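Glutamate--tRNA ligase (Methanothermobacter thermautotrophicus, PDB 3AII) is a non-discriminating class I synthetase that loads glutamate onto tRNA(Glu) and also tRNA(Gln), probably activating the amino acid first with ATP as Glu-AMP. Local coordinates at residues A[106-111]-A[148-153]; A[135-140]-A[259-264]; A[401-406]-A[428-433]; A[416-421]-A[440-445]; A[463-468]-A[475-480]. One frame throughout, in Å; residues are numbered along the deposited sequence.

Contact 1: residues A[106-111]-A[148-153]; sequences SGPLHI and YDMIPA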
# COMPACT_ATOMS: atom_id res chain seq x y z
N SER A 106 10.27 0.91 7.48
CA SER A 106 10.33 -0.54 7.67
C SER A 106 10.17 -1.31 6.35
O SER A 106 10.34 -2.53 6.29
CB SER A 106 9.26 -0.97 8.67
OG SER A 106 7.98 -0.57 8.23
N GLY A 107 9.84 -0.57 5.29
CA GLY A 107 9.69 -1.12 3.95
C GLY A 107 8.92 -0.10 3.13
O GLY A 107 8.71 1.01 3.59
N PRO A 108 8.50 -0.46 1.91
CA PRO A 108 7.74 0.48 1.08
C PRO A 108 6.30 0.62 1.56
O PRO A 108 5.89 -0.12 2.46
CB PRO A 108 7.78 -0.19 -0.30
CG PRO A 108 7.79 -1.64 0.02
CD PRO A 108 8.63 -1.78 1.27
N LEU A 109 5.54 1.55 0.98
CA LEU A 109 4.18 1.83 1.45
C LEU A 109 3.14 0.75 1.11
O LEU A 109 3.20 0.11 0.06
CB LEU A 109 3.70 3.17 0.91
CG LEU A 109 4.59 4.38 1.20
CD1 LEU A 109 3.89 5.65 0.73
CD2 LEU A 109 4.91 4.46 2.70
N HIS A 110 2.18 0.58 2.01
CA HIS A 110 1.04 -0.29 1.73
C HIS A 110 -0.26 0.53 1.71
O HIS A 110 -0.24 1.75 1.81
CB HIS A 110 0.96 -1.45 2.73
CG HIS A 110 1.00 -1.04 4.16
ND1 HIS A 110 -0.06 -0.41 4.78
CD2 HIS A 110 1.96 -1.18 5.11
CE1 HIS A 110 0.26 -0.17 6.04
NE2 HIS A 110 1.47 -0.63 6.26
N ILE A 111 -1.39 -0.14 1.52
CA ILE A 111 -2.66 0.57 1.40
C ILE A 111 -3.02 1.44 2.59
O ILE A 111 -3.56 2.54 2.43
CB ILE A 111 -3.83 -0.42 1.08
CG1 ILE A 111 -3.86 -0.72 -0.41
CG2 ILE A 111 -5.16 0.19 1.48
CD1 ILE A 111 -4.31 0.45 -1.25
N TYR A 148 14.21 4.28 2.24
CA TYR A 148 14.41 5.72 2.13
C TYR A 148 14.12 6.20 0.71
O TYR A 148 13.57 7.28 0.51
CB TYR A 148 15.82 6.13 2.53
CG TYR A 148 16.10 5.94 4.01
CD1 TYR A 148 15.65 6.86 4.94
CD2 TYR A 148 16.80 4.83 4.46
CE1 TYR A 148 15.91 6.68 6.29
CE2 TYR A 148 17.06 4.64 5.79
CZ TYR A 148 16.61 5.57 6.71
OH TYR A 148 16.88 5.37 8.04
N ASP A 149 14.52 5.41 -0.27
CA ASP A 149 14.25 5.76 -1.66
C ASP A 149 12.88 5.27 -2.13
O ASP A 149 12.26 5.91 -2.98
CB ASP A 149 15.35 5.23 -2.58
CG ASP A 149 16.66 5.97 -2.41
OD1 ASP A 149 16.64 7.17 -2.05
OD2 ASP A 149 17.72 5.35 -2.64
N MET A 150 12.42 4.15 -1.59
CA MET A 150 11.16 3.56 -2.06
C MET A 150 9.95 4.41 -1.68
O MET A 150 9.02 4.57 -2.48
CB MET A 150 10.98 2.13 -1.56
CG MET A 150 11.95 1.12 -2.15
SD MET A 150 11.51 -0.56 -1.64
CE MET A 150 11.47 -0.39 0.14
N ILE A 151 9.97 4.95 -0.47
CA ILE A 151 8.83 5.72 0.02
C ILE A 151 8.51 6.95 -0.83
O ILE A 151 7.37 7.15 -1.22
CB ILE A 151 9.00 6.05 1.52
CG1 ILE A 151 8.75 4.79 2.34
CG2 ILE A 151 8.05 7.18 1.93
CD1 ILE A 151 9.11 4.92 3.82
N PRO A 152 9.51 7.78 -1.14
CA PRO A 152 9.12 8.92 -1.97
C PRO A 152 8.66 8.51 -3.37
O PRO A 152 7.78 9.14 -3.96
CB PRO A 152 10.39 9.78 -2.04
CG PRO A 152 11.48 8.96 -1.39
CD PRO A 152 10.83 7.96 -0.52
N ALA A 153 9.25 7.45 -3.91
CA ALA A 153 8.81 6.95 -5.21
C ALA A 153 7.34 6.51 -5.16
O ALA A 153 6.57 6.77 -6.10
CB ALA A 153 9.71 5.79 -5.66
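The backbone N of L109 is gripped by one hydrogen bond, to OD2 of D154 on helix 147-158, while the L109 backbone is also tied to that of L355. L109 belongs to the predicted HIGH region, the class I signature at the start of the first helix of the Rossmann-type catalytic domain, which in relatives binds ATP. M150 lies alongside P108; its chain bends at chi3 (-54°), turning the methyl CE back over the proline, 3.4 Å from P108 CD, closer than usual van der Waals contact. A flexible thioether suits moulding to a rigid ring. L109 and I151 cross at about a right angle, with L109 CD2 3.9 Å from I151 CG1, while I151 CD1 lies 3.9 Å from G107 O. At G107 a CB would clash with P108 CD. The side chains thus meet by carbon packing, with one backbone carbonyl, G107 O, among the atoms touched; this is consistent with packing by shape, the L109 N to D154 bond being the directional element.

Contact 2: residues A[135-140]-A[259-264]; sequences IEDTDP and AEHPRT
The tight half of this contact is centred on the imidazole of H261, which clamps two loops of the catalytic domain together. Its NE2 donates an almost straight hydrogen bond (170°) to D137 O, 2.7 Å away, in the ring plane and nearly along the C=O axis. Its ND1 accepts from R263 N at 3.0 Å, so two in-plane bonds fix the ring's rotation and are consistent with a neutral histidine protonated on NE2. Compact P140 packs obliquely against it, P140 CA being 3.6 Å from H261 CD2. The D137 carboxylate stands 85° to the imidazole and spends OD2 on S169 and Y148; R263 pairs with D170. The other side is looser: P140 CG only reaches A259 CB at 4.2 Å, exposed P262 brings CD near P140 O, and E260, whose CB points away, is exposed, as suits a charged residue. Y271 of strand 270-272 packs on P140 and H261, Y148 of helix 147-158 on H261 and R263, and I167 of strand 164-167 on D137 and R263.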
# COMPACT_ATOMS: atom_id res chain seq x y z
N ILE A 135 10.38 11.17 7.63
CA ILE A 135 10.71 9.75 7.75
C ILE A 135 11.10 9.46 9.19
O ILE A 135 12.08 10.00 9.70
CB ILE A 135 11.88 9.35 6.84
CG1 ILE A 135 11.62 9.78 5.39
CG2 ILE A 135 12.12 7.85 6.94
CD1 ILE A 135 10.41 9.17 4.79
N GLU A 136 10.33 8.60 9.84
CA GLU A 136 10.47 8.39 11.27
C GLU A 136 11.31 7.14 11.55
O GLU A 136 10.79 6.05 11.79
CB GLU A 136 9.08 8.38 11.93
CG GLU A 136 8.41 9.75 11.78
CD GLU A 136 7.24 10.01 12.73
OE1 GLU A 136 6.66 9.03 13.26
OE2 GLU A 136 6.90 11.20 12.91
N ASP A 137 12.62 7.33 11.47
CA ASP A 137 13.57 6.21 11.50
C ASP A 137 14.41 6.19 12.78
O ASP A 137 15.63 6.01 12.71
CB ASP A 137 14.48 6.27 10.27
CG ASP A 137 15.36 7.51 10.25
OD1 ASP A 137 15.02 8.52 10.88
OD2 ASP A 137 16.42 7.45 9.60
N THR A 138 13.76 6.36 13.92
CA THR A 138 14.47 6.37 15.22
C THR A 138 14.51 5.02 15.95
O THR A 138 14.83 4.97 17.15
CB THR A 138 13.83 7.37 16.19
OG1 THR A 138 12.43 7.07 16.30
CG2 THR A 138 13.98 8.79 15.65
N ASP A 139 14.19 3.93 15.26
CA ASP A 139 14.36 2.59 15.83
C ASP A 139 15.35 1.87 14.95
O ASP A 139 15.00 1.40 13.86
CB ASP A 139 13.04 1.83 15.87
CG ASP A 139 13.18 0.44 16.50
OD1 ASP A 139 12.13 -0.20 16.72
OD2 ASP A 139 14.32 -0.00 16.77
N PRO A 140 16.61 1.82 15.39
CA PRO A 140 17.69 1.37 14.50
C PRO A 140 17.50 -0.06 14.01
O PRO A 140 17.98 -0.38 12.93
CB PRO A 140 18.95 1.50 15.36
CG PRO A 140 18.46 1.52 16.78
CD PRO A 140 17.10 2.14 16.75
N ALA A 259 22.82 -0.66 18.97
CA ALA A 259 22.63 -1.31 17.68
C ALA A 259 23.08 -0.39 16.57
O ALA A 259 22.97 0.82 16.68
CB ALA A 259 21.15 -1.69 17.49
N GLU A 260 23.59 -0.98 15.49
CA GLU A 260 23.97 -0.20 14.32
C GLU A 260 22.73 0.29 13.59
O GLU A 260 21.86 -0.50 13.23
CB GLU A 260 24.82 -1.06 13.39
CG GLU A 260 25.08 -0.43 12.03
CD GLU A 260 25.79 -1.37 11.08
OE1 GLU A 260 26.53 -2.25 11.57
OE2 GLU A 260 25.62 -1.22 9.86
N HIS A 261 22.66 1.60 13.37
CA HIS A 261 21.62 2.19 12.55
C HIS A 261 22.14 2.20 11.11
O HIS A 261 23.30 2.51 10.89
CB HIS A 261 21.36 3.62 13.01
CG HIS A 261 20.10 4.22 12.46
ND1 HIS A 261 19.99 4.68 11.17
CD2 HIS A 261 18.90 4.47 13.05
CE1 HIS A 261 18.78 5.16 10.97
NE2 HIS A 261 18.10 5.06 12.10
N PRO A 262 21.27 1.89 10.15
CA PRO A 262 21.75 1.80 8.76
C PRO A 262 22.19 3.13 8.17
O PRO A 262 23.03 3.13 7.26
CB PRO A 262 20.55 1.22 8.01
CG PRO A 262 19.79 0.48 9.05
CD PRO A 262 19.93 1.30 10.29
N ARG A 263 21.65 4.24 8.65
CA ARG A 263 22.12 5.56 8.24
C ARG A 263 23.28 6.10 9.06
O ARG A 263 24.30 6.51 8.52
CB ARG A 263 20.98 6.59 8.28
CG ARG A 263 20.16 6.67 7.02
CD ARG A 263 19.14 7.79 7.07
NE ARG A 263 19.57 9.00 6.36
CZ ARG A 263 19.95 10.13 6.94
NH1 ARG A 263 19.97 10.26 8.27
NH2 ARG A 263 20.31 11.16 6.18
N THR A 264 23.10 6.12 10.38
CA THR A 264 24.04 6.79 11.26
C THR A 264 25.04 5.83 11.92
O THR A 264 25.85 6.25 12.74
CB THR A 264 23.30 7.57 12.36
OG1 THR A 264 22.50 6.66 13.12
CG2 THR A 264 22.40 8.63 11.74

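Contact 3: residues A[401-406]-A[428-433]; sequences ARRYFF and LHPDHP
L428 sets its CG anti to its own carbonyl carbon (chi1 -78°), and R402 bends at chi3 (75°), so that the two side chains run alongside each other in the same direction. L428 CD1 then lies 3.5 Å from R402 NH1, and L428 CD2 crosses obliquely against the ring of Y404, 3.7 Å from CZ. R402 NE donates in its guanidinium plane to Y404 OH (2.9 Å), and E522 binds both R402 and Y404, so leucine supplies carbon alongside the R402-Y404-E522 network. The backbone bond from R403 N to L428 O, 2.8 Å long, fastens the loop to the strand. Another bend, in R403, lays its guanidinium flat against P430, whose CD sits centrally over one face; NH2 of R403 also bonds P427 O. H429 presents its ring edge to A401, CD2 lying 3.2 Å from A401 O, while ND1 accepts from D431 N at 3.0 Å and NE2 bonds E398 O. An alanine here would lose both ring-nitrogen bonds and would probably loosen the turn's hold on the chain before residue 401. H429 to H432 form a type I turn in the connection between antiparallel strands 422-427 and 437-442, here within the beta-rich anticodon-binding domain.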
# COMPACT_ATOMS: atom_id res chain seq x y z
N ALA A 401 -9.19 -0.10 -21.64
CA ALA A 401 -8.30 -1.26 -21.77
C ALA A 401 -8.58 -2.06 -23.05
O ALA A 401 -9.73 -2.46 -23.30
CB ALA A 401 -8.42 -2.17 -20.55
N ARG A 402 -7.55 -2.31 -23.85
CA ARG A 402 -7.69 -3.07 -25.10
C ARG A 402 -8.10 -4.51 -24.79
O ARG A 402 -7.64 -5.09 -23.80
CB ARG A 402 -6.37 -3.08 -25.88
CG ARG A 402 -5.91 -1.68 -26.29
CD ARG A 402 -4.46 -1.69 -26.80
NE ARG A 402 -4.34 -2.23 -28.15
CZ ARG A 402 -4.31 -1.50 -29.26
NH1 ARG A 402 -4.20 -2.08 -30.44
NH2 ARG A 402 -4.39 -0.17 -29.18
N ARG A 403 -8.95 -5.06 -25.65
CA ARG A 403 -9.50 -6.40 -25.43
C ARG A 403 -8.82 -7.47 -26.27
O ARG A 403 -8.62 -7.30 -27.47
CB ARG A 403 -10.99 -6.41 -25.76
CG ARG A 403 -11.84 -5.52 -24.85
CD ARG A 403 -13.32 -5.72 -25.17
NE ARG A 403 -13.60 -5.69 -26.60
CZ ARG A 403 -14.80 -5.93 -27.13
NH1 ARG A 403 -15.81 -6.21 -26.33
NH2 ARG A 403 -14.98 -5.89 -28.44
N TYR A 404 -8.49 -8.59 -25.62
CA TYR A 404 -7.93 -9.76 -26.31
C TYR A 404 -8.54 -11.05 -25.76
O TYR A 404 -9.00 -11.08 -24.61
CB TYR A 404 -6.41 -9.81 -26.13
CG TYR A 404 -5.71 -8.57 -26.64
CD1 TYR A 404 -5.32 -8.48 -27.97
CD2 TYR A 404 -5.50 -7.48 -25.81
CE1 TYR A 404 -4.69 -7.33 -28.46
CE2 TYR A 404 -4.88 -6.33 -26.29
CZ TYR A 404 -4.47 -6.27 -27.61
OH TYR A 404 -3.87 -5.12 -28.06
N PHE A 405 -8.50 -12.11 -26.57
CA PHE A 405 -8.90 -13.45 -26.12
C PHE A 405 -7.67 -14.22 -25.62
O PHE A 405 -6.76 -14.51 -26.41
CB PHE A 405 -9.53 -14.25 -27.27
CG PHE A 405 -10.91 -13.79 -27.67
CD1 PHE A 405 -11.73 -13.12 -26.78
CD2 PHE A 405 -11.39 -14.07 -28.95
CE1 PHE A 405 -13.02 -12.70 -27.16
CE2 PHE A 405 -12.68 -13.66 -29.33
CZ PHE A 405 -13.48 -13.00 -28.43
N PHE A 406 -7.66 -14.55 -24.33
CA PHE A 406 -6.67 -15.43 -23.73
C PHE A 406 -7.41 -16.66 -23.25
O PHE A 406 -8.31 -16.56 -22.43
CB PHE A 406 -5.98 -14.72 -22.55
CG PHE A 406 -5.19 -15.65 -21.64
CD1 PHE A 406 -3.98 -16.20 -22.06
CD2 PHE A 406 -5.64 -15.95 -20.36
CE1 PHE A 406 -3.24 -17.04 -21.23
CE2 PHE A 406 -4.91 -16.78 -19.51
CZ PHE A 406 -3.72 -17.33 -19.95
N LEU A 428 -11.10 -3.86 -30.77
CA LEU A 428 -10.20 -3.78 -29.63
C LEU A 428 -10.85 -3.08 -28.44
O LEU A 428 -10.57 -3.42 -27.30
CB LEU A 428 -8.89 -3.10 -30.04
CG LEU A 428 -8.00 -4.08 -30.81
CD1 LEU A 428 -7.13 -3.33 -31.84
CD2 LEU A 428 -7.09 -4.84 -29.83
N HIS A 429 -11.70 -2.10 -28.70
CA HIS A 429 -12.51 -1.51 -27.64
C HIS A 429 -13.75 -0.86 -28.25
O HIS A 429 -13.62 0.02 -29.09
CB HIS A 429 -11.73 -0.48 -26.84
CG HIS A 429 -12.38 -0.14 -25.55
ND1 HIS A 429 -13.58 0.54 -25.49
CD2 HIS A 429 -12.05 -0.43 -24.27
CE1 HIS A 429 -13.94 0.67 -24.22
NE2 HIS A 429 -13.03 0.09 -23.47
N PRO A 430 -14.94 -1.30 -27.83
CA PRO A 430 -16.18 -0.83 -28.47
C PRO A 430 -16.37 0.69 -28.42
O PRO A 430 -17.07 1.24 -29.28
CB PRO A 430 -17.29 -1.55 -27.69
CG PRO A 430 -16.64 -2.03 -26.42
CD PRO A 430 -15.21 -2.30 -26.78
N ASP A 431 -15.76 1.36 -27.45
CA ASP A 431 -15.90 2.81 -27.33
C ASP A 431 -14.81 3.59 -28.05
O ASP A 431 -14.84 4.83 -28.09
CB ASP A 431 -15.93 3.23 -25.86
CG ASP A 431 -17.09 2.62 -25.11
OD1 ASP A 431 -18.13 2.36 -25.75
OD2 ASP A 431 -16.95 2.40 -23.89
N HIS A 432 -13.84 2.88 -28.61
CA HIS A 432 -12.69 3.54 -29.23
C HIS A 432 -12.41 2.98 -30.61
O HIS A 432 -11.47 2.20 -30.79
CB HIS A 432 -11.45 3.37 -28.36
CG HIS A 432 -11.52 4.09 -27.05
ND1 HIS A 432 -11.13 5.40 -26.91
CD2 HIS A 432 -11.94 3.68 -25.83
CE1 HIS A 432 -11.30 5.77 -25.65
NE2 HIS A 432 -11.79 4.75 -24.97
N PRO A 433 -13.22 3.37 -31.59
CA PRO A 433 -13.05 2.89 -32.96
C PRO A 433 -11.69 3.28 -33.53
O PRO A 433 -11.26 2.64 -34.49
CB PRO A 433 -14.16 3.60 -33.74
CG PRO A 433 -15.12 4.10 -32.71
CD PRO A 433 -14.35 4.31 -31.45

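Contact 4: residues A[416-421]-A[440-445]; sequences VGLPGP and LELRGE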
# COMPACT_ATOMS: atom_id res chain seq x y z
N VAL A 416 -14.97 -29.60 -36.59
CA VAL A 416 -15.31 -30.62 -37.58
C VAL A 416 -16.52 -30.21 -38.40
O VAL A 416 -17.55 -29.84 -37.85
CB VAL A 416 -15.59 -31.97 -36.90
CG1 VAL A 416 -16.06 -33.01 -37.92
CG2 VAL A 416 -14.35 -32.46 -36.15
N GLY A 417 -16.38 -30.22 -39.72
CA GLY A 417 -17.49 -29.85 -40.58
C GLY A 417 -17.59 -28.37 -40.91
O GLY A 417 -18.57 -27.94 -41.52
N LEU A 418 -16.59 -27.58 -40.50
CA LEU A 418 -16.57 -26.17 -40.88
C LEU A 418 -16.62 -26.08 -42.41
O LEU A 418 -15.77 -26.67 -43.10
CB LEU A 418 -15.30 -25.50 -40.36
CG LEU A 418 -15.15 -24.00 -40.65
CD1 LEU A 418 -16.22 -23.20 -39.91
CD2 LEU A 418 -13.75 -23.53 -40.24
N PRO A 419 -17.63 -25.39 -42.95
CA PRO A 419 -17.78 -25.35 -44.42
C PRO A 419 -16.60 -24.70 -45.14
O PRO A 419 -16.23 -25.10 -46.25
CB PRO A 419 -19.06 -24.53 -44.63
CG PRO A 419 -19.83 -24.71 -43.34
CD PRO A 419 -18.77 -24.75 -42.27
N GLY A 420 -16.00 -23.69 -44.51
CA GLY A 420 -14.86 -23.01 -45.10
C GLY A 420 -14.38 -21.95 -44.13
O GLY A 420 -14.99 -21.76 -43.08
N PRO A 421 -13.29 -21.25 -44.48
CA PRO A 421 -12.72 -20.30 -43.52
C PRO A 421 -13.67 -19.15 -43.22
O PRO A 421 -14.47 -18.74 -44.07
CB PRO A 421 -11.46 -19.77 -44.23
CG PRO A 421 -11.28 -20.66 -45.46
CD PRO A 421 -12.62 -21.21 -45.79
N LEU A 440 -9.62 -12.14 -36.70
CA LEU A 440 -9.31 -13.51 -36.33
C LEU A 440 -9.73 -14.42 -37.46
O LEU A 440 -10.87 -14.38 -37.90
CB LEU A 440 -10.07 -13.90 -35.07
CG LEU A 440 -9.76 -13.06 -33.83
CD1 LEU A 440 -10.47 -13.60 -32.61
CD2 LEU A 440 -8.28 -13.05 -33.60
N GLU A 441 -8.80 -15.25 -37.92
CA GLU A 441 -9.06 -16.12 -39.04
C GLU A 441 -9.34 -17.54 -38.55
O GLU A 441 -8.43 -18.27 -38.15
CB GLU A 441 -7.87 -16.12 -40.00
CG GLU A 441 -7.48 -14.74 -40.53
CD GLU A 441 -8.33 -14.27 -41.69
OE1 GLU A 441 -9.32 -14.96 -42.05
OE2 GLU A 441 -7.99 -13.19 -42.25
N LEU A 442 -10.61 -17.94 -38.59
CA LEU A 442 -10.98 -19.30 -38.22
C LEU A 442 -10.85 -20.19 -39.46
O LEU A 442 -11.55 -19.97 -40.46
CB LEU A 442 -12.42 -19.30 -37.71
CG LEU A 442 -13.03 -20.69 -37.55
CD1 LEU A 442 -12.29 -21.44 -36.45
CD2 LEU A 442 -14.53 -20.61 -37.25
N ARG A 443 -9.95 -21.16 -39.42
CA ARG A 443 -9.63 -21.96 -40.61
C ARG A 443 -9.92 -23.44 -40.40
O ARG A 443 -10.34 -24.14 -41.33
CB ARG A 443 -8.17 -21.80 -41.03
CG ARG A 443 -7.83 -20.50 -41.71
CD ARG A 443 -6.35 -20.44 -42.08
NE ARG A 443 -5.99 -21.45 -43.07
CZ ARG A 443 -4.75 -21.66 -43.51
NH1 ARG A 443 -3.75 -20.92 -43.04
NH2 ARG A 443 -4.51 -22.60 -44.41
N GLY A 444 -9.64 -23.93 -39.20
CA GLY A 444 -9.93 -25.31 -38.87
C GLY A 444 -9.85 -25.62 -37.39
O GLY A 444 -10.82 -26.07 -36.79
N GLU A 445 -8.69 -25.38 -36.78
CA GLU A 445 -8.49 -25.69 -35.37
C GLU A 445 -8.54 -24.43 -34.51
O GLU A 445 -8.12 -23.36 -34.95
CB GLU A 445 -7.15 -26.39 -35.15
CG GLU A 445 -7.12 -27.84 -35.63
CD GLU A 445 -5.75 -28.47 -35.45
OE1 GLU A 445 -4.75 -27.82 -35.82
OE2 GLU A 445 -5.68 -29.61 -34.94
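Two leucines of matching shape, L418 and L442, cross obliquely at the centre of this surface contact. In each, CG stands anti to the backbone N (chi1 -178° in L418, 169° in L442) and so lies beside the carbonyl carbon, and the branched ends meet. L418 CD2 lies 4.0 Å from L442 CG, and L418 CD1 is 4.1 Å from L442 CD2, an easy apolar fit without strain. The same methyl CD2 of L418 also rests against the backbone, 3.6 Å from R443 O, so leucine fills the corner where strand 437-442 ends. Beside this pair, P421 meets the strand through its backbone: P421 CA makes a CA-H...O contact of 3.3 Å to L442 O, a weak polar touch that needs no N-H, which proline lacks. Next to it, the proline ring and the aliphatic part of R443 approach loosely, P421 CB being 4.5 Å from R443 CG. Two glycines shape the loop that delivers these groups. At G417 (phi 88°) a CB would be jammed against the preceding carbonyl oxygen, and at G420 it would clash with P421 CD. The backbone of L442 pairs with V422 and that of G444 with V415, while L442 packs on W493 of strand 489-495 and L418 on Y475, so L418 of the loop lies between L442 of strand 437-442 and Y475 of strand 472-477.

Contact 5: residues A[463-468]-A[475-480]; sequences AVNVIY and YHSEGI
The two segments form part of a beta hairpin, strands 464-469 and 472-477, interrupted by a classic beta bulge in which H476 and S477 both face N465. N465 N donates to S477 O at 2.8 Å, approaching from above the carbonyl plane. In return N465 O receives H476 N at 2.9 Å and, more weakly, S477 N, the shared acceptor that marks the bulge. The side chain of N465 adds a second layer: its ND2 gives one proton to S477 OG (2.9 Å) and the other to G479 O (2.9 Å), both almost in the amide plane and nearly straight, at 172° and 166°. Asparagine suits the place because one planar group can donate twice while its OD1 accepts from R459. A leucine here would lose those three polar links and would probably leave the turn into helix 480-486 less firmly fastened. Farther out, H476 ND1 hydrogen-bonds S477 OG at 2.7 Å, which probably steadies the hydroxyl that N465 ND2 uses, and R459 also reaches E478 O. One residue earlier than N465, V464 CG1 meets the ring edge of Y475, 3.8 Å from CE1, branched carbon against aromatic; L418 and P419 also pack on that tyrosine. The extended side chain of E478 runs past A463, and a water lies within hydrogen-bonding distance of both, 2.7 Å from A463 O and 2.8 Å from E478 OE2.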
# COMPACT_ATOMS: atom_id res chain seq x y z
N ALA A 463 -18.07 -15.62 -34.22
CA ALA A 463 -17.57 -16.54 -35.24
C ALA A 463 -18.60 -17.57 -35.71
O ALA A 463 -19.27 -17.35 -36.72
CB ALA A 463 -16.30 -17.24 -34.72
N VAL A 464 -18.72 -18.68 -34.99
CA VAL A 464 -19.60 -19.77 -35.43
C VAL A 464 -20.21 -20.45 -34.23
O VAL A 464 -19.74 -20.28 -33.11
CB VAL A 464 -18.83 -20.85 -36.24
CG1 VAL A 464 -18.35 -20.29 -37.57
CG2 VAL A 464 -17.67 -21.41 -35.41
N ASN A 465 -21.25 -21.24 -34.46
CA ASN A 465 -21.87 -22.02 -33.39
C ASN A 465 -21.48 -23.48 -33.57
O ASN A 465 -21.48 -23.99 -34.68
CB ASN A 465 -23.39 -21.88 -33.46
CG ASN A 465 -23.84 -20.44 -33.58
OD1 ASN A 465 -23.33 -19.57 -32.88
ND2 ASN A 465 -24.78 -20.17 -34.49
N VAL A 466 -21.10 -24.13 -32.47
CA VAL A 466 -20.65 -25.51 -32.54
C VAL A 466 -21.29 -26.30 -31.42
O VAL A 466 -21.89 -25.72 -30.50
CB VAL A 466 -19.14 -25.59 -32.38
CG1 VAL A 466 -18.45 -24.88 -33.56
CG2 VAL A 466 -18.71 -24.99 -31.03
N ILE A 467 -21.18 -27.63 -31.50
CA ILE A 467 -21.59 -28.50 -30.41
C ILE A 467 -20.39 -29.34 -29.98
O ILE A 467 -19.73 -29.98 -30.81
CB ILE A 467 -22.79 -29.39 -30.81
CG1 ILE A 467 -23.97 -28.49 -31.16
CG2 ILE A 467 -23.16 -30.34 -29.68
CD1 ILE A 467 -25.09 -29.19 -31.83
N TYR A 468 -20.09 -29.30 -28.69
CA TYR A 468 -18.99 -30.05 -28.12
C TYR A 468 -19.56 -31.30 -27.45
O TYR A 468 -20.31 -31.19 -26.48
CB TYR A 468 -18.23 -29.18 -27.10
CG TYR A 468 -16.96 -29.79 -26.55
CD1 TYR A 468 -16.02 -30.37 -27.39
CD2 TYR A 468 -16.70 -29.78 -25.18
CE1 TYR A 468 -14.86 -30.93 -26.88
CE2 TYR A 468 -15.55 -30.34 -24.67
CZ TYR A 468 -14.63 -30.91 -25.52
OH TYR A 468 -13.47 -31.46 -25.03
N TYR A 475 -19.19 -28.36 -36.12
CA TYR A 475 -19.84 -27.17 -36.68
C TYR A 475 -21.35 -27.34 -36.71
O TYR A 475 -21.85 -28.41 -37.09
CB TYR A 475 -19.35 -26.94 -38.11
CG TYR A 475 -19.98 -25.74 -38.76
CD1 TYR A 475 -19.49 -24.46 -38.51
CD2 TYR A 475 -21.06 -25.87 -39.62
CE1 TYR A 475 -20.06 -23.35 -39.09
CE2 TYR A 475 -21.64 -24.76 -40.21
CZ TYR A 475 -21.13 -23.51 -39.94
OH TYR A 475 -21.70 -22.40 -40.53
N HIS A 476 -22.07 -26.29 -36.32
CA HIS A 476 -23.53 -26.28 -36.44
C HIS A 476 -24.04 -25.21 -37.41
O HIS A 476 -24.81 -25.52 -38.32
CB HIS A 476 -24.20 -26.12 -35.07
CG HIS A 476 -25.70 -26.07 -35.14
ND1 HIS A 476 -26.39 -24.89 -35.29
CD2 HIS A 476 -26.63 -27.05 -35.11
CE1 HIS A 476 -27.69 -25.14 -35.33
NE2 HIS A 476 -27.86 -26.45 -35.22
N SER A 477 -23.61 -23.97 -37.21
CA SER A 477 -24.16 -22.86 -37.99
C SER A 477 -23.31 -21.63 -37.69
O SER A 477 -22.31 -21.73 -37.00
CB SER A 477 -25.60 -22.58 -37.55
OG SER A 477 -25.66 -22.43 -36.14
N GLU A 478 -23.73 -20.47 -38.20
CA GLU A 478 -22.91 -19.27 -38.07
C GLU A 478 -23.64 -18.09 -37.43
O GLU A 478 -23.02 -17.27 -36.75
CB GLU A 478 -22.33 -18.86 -39.43
CG GLU A 478 -21.42 -17.63 -39.37
CD GLU A 478 -20.65 -17.36 -40.67
OE1 GLU A 478 -20.54 -18.28 -41.51
OE2 GLU A 478 -20.15 -16.23 -40.84
N GLY A 479 -24.95 -18.00 -37.64
CA GLY A 479 -25.70 -16.82 -37.23
C GLY A 479 -26.09 -16.69 -35.76
O GLY A 479 -26.09 -17.67 -35.01
N ILE A 480 -26.45 -15.48 -35.36
CA ILE A 480 -26.84 -15.20 -33.97
C ILE A 480 -28.16 -15.86 -33.60
O ILE A 480 -28.32 -16.36 -32.49
CB ILE A 480 -26.96 -13.69 -33.72
CG1 ILE A 480 -25.60 -13.01 -33.88
CG2 ILE A 480 -27.53 -13.42 -32.33
CD1 ILE A 480 -25.65 -11.51 -33.69
O HOH W 1 -19.13 -15.21 -38.44

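How the contacts relate
The contacts fall into two groups. Contacts 1 and 2 belong to the catalytic domain, their centres 15 Å apart, and meet at Y148 OH and D137 OD2, 2.6 Å apart in a probable hydrogen bond; this bond joins the 135-140 loop to helix 147-158, against which residues of the HIGH region, the predicted ATP-site motif, pack in contact 1. Contacts 3, 4 and 5 lie in the anticodon-binding region. Contacts 4 and 5, 11 Å between centres, share a probable hydrogen bond from Y475 N to V416 O (2.8 Å), whereas F405 CD2 packs 3.8 Å from L440 CD1 between contacts 3 and 4. Of these three, contact 3 lies closest to contact 1, centres 34 Å apart; contacts 4 and 5 are each 53 Å from it.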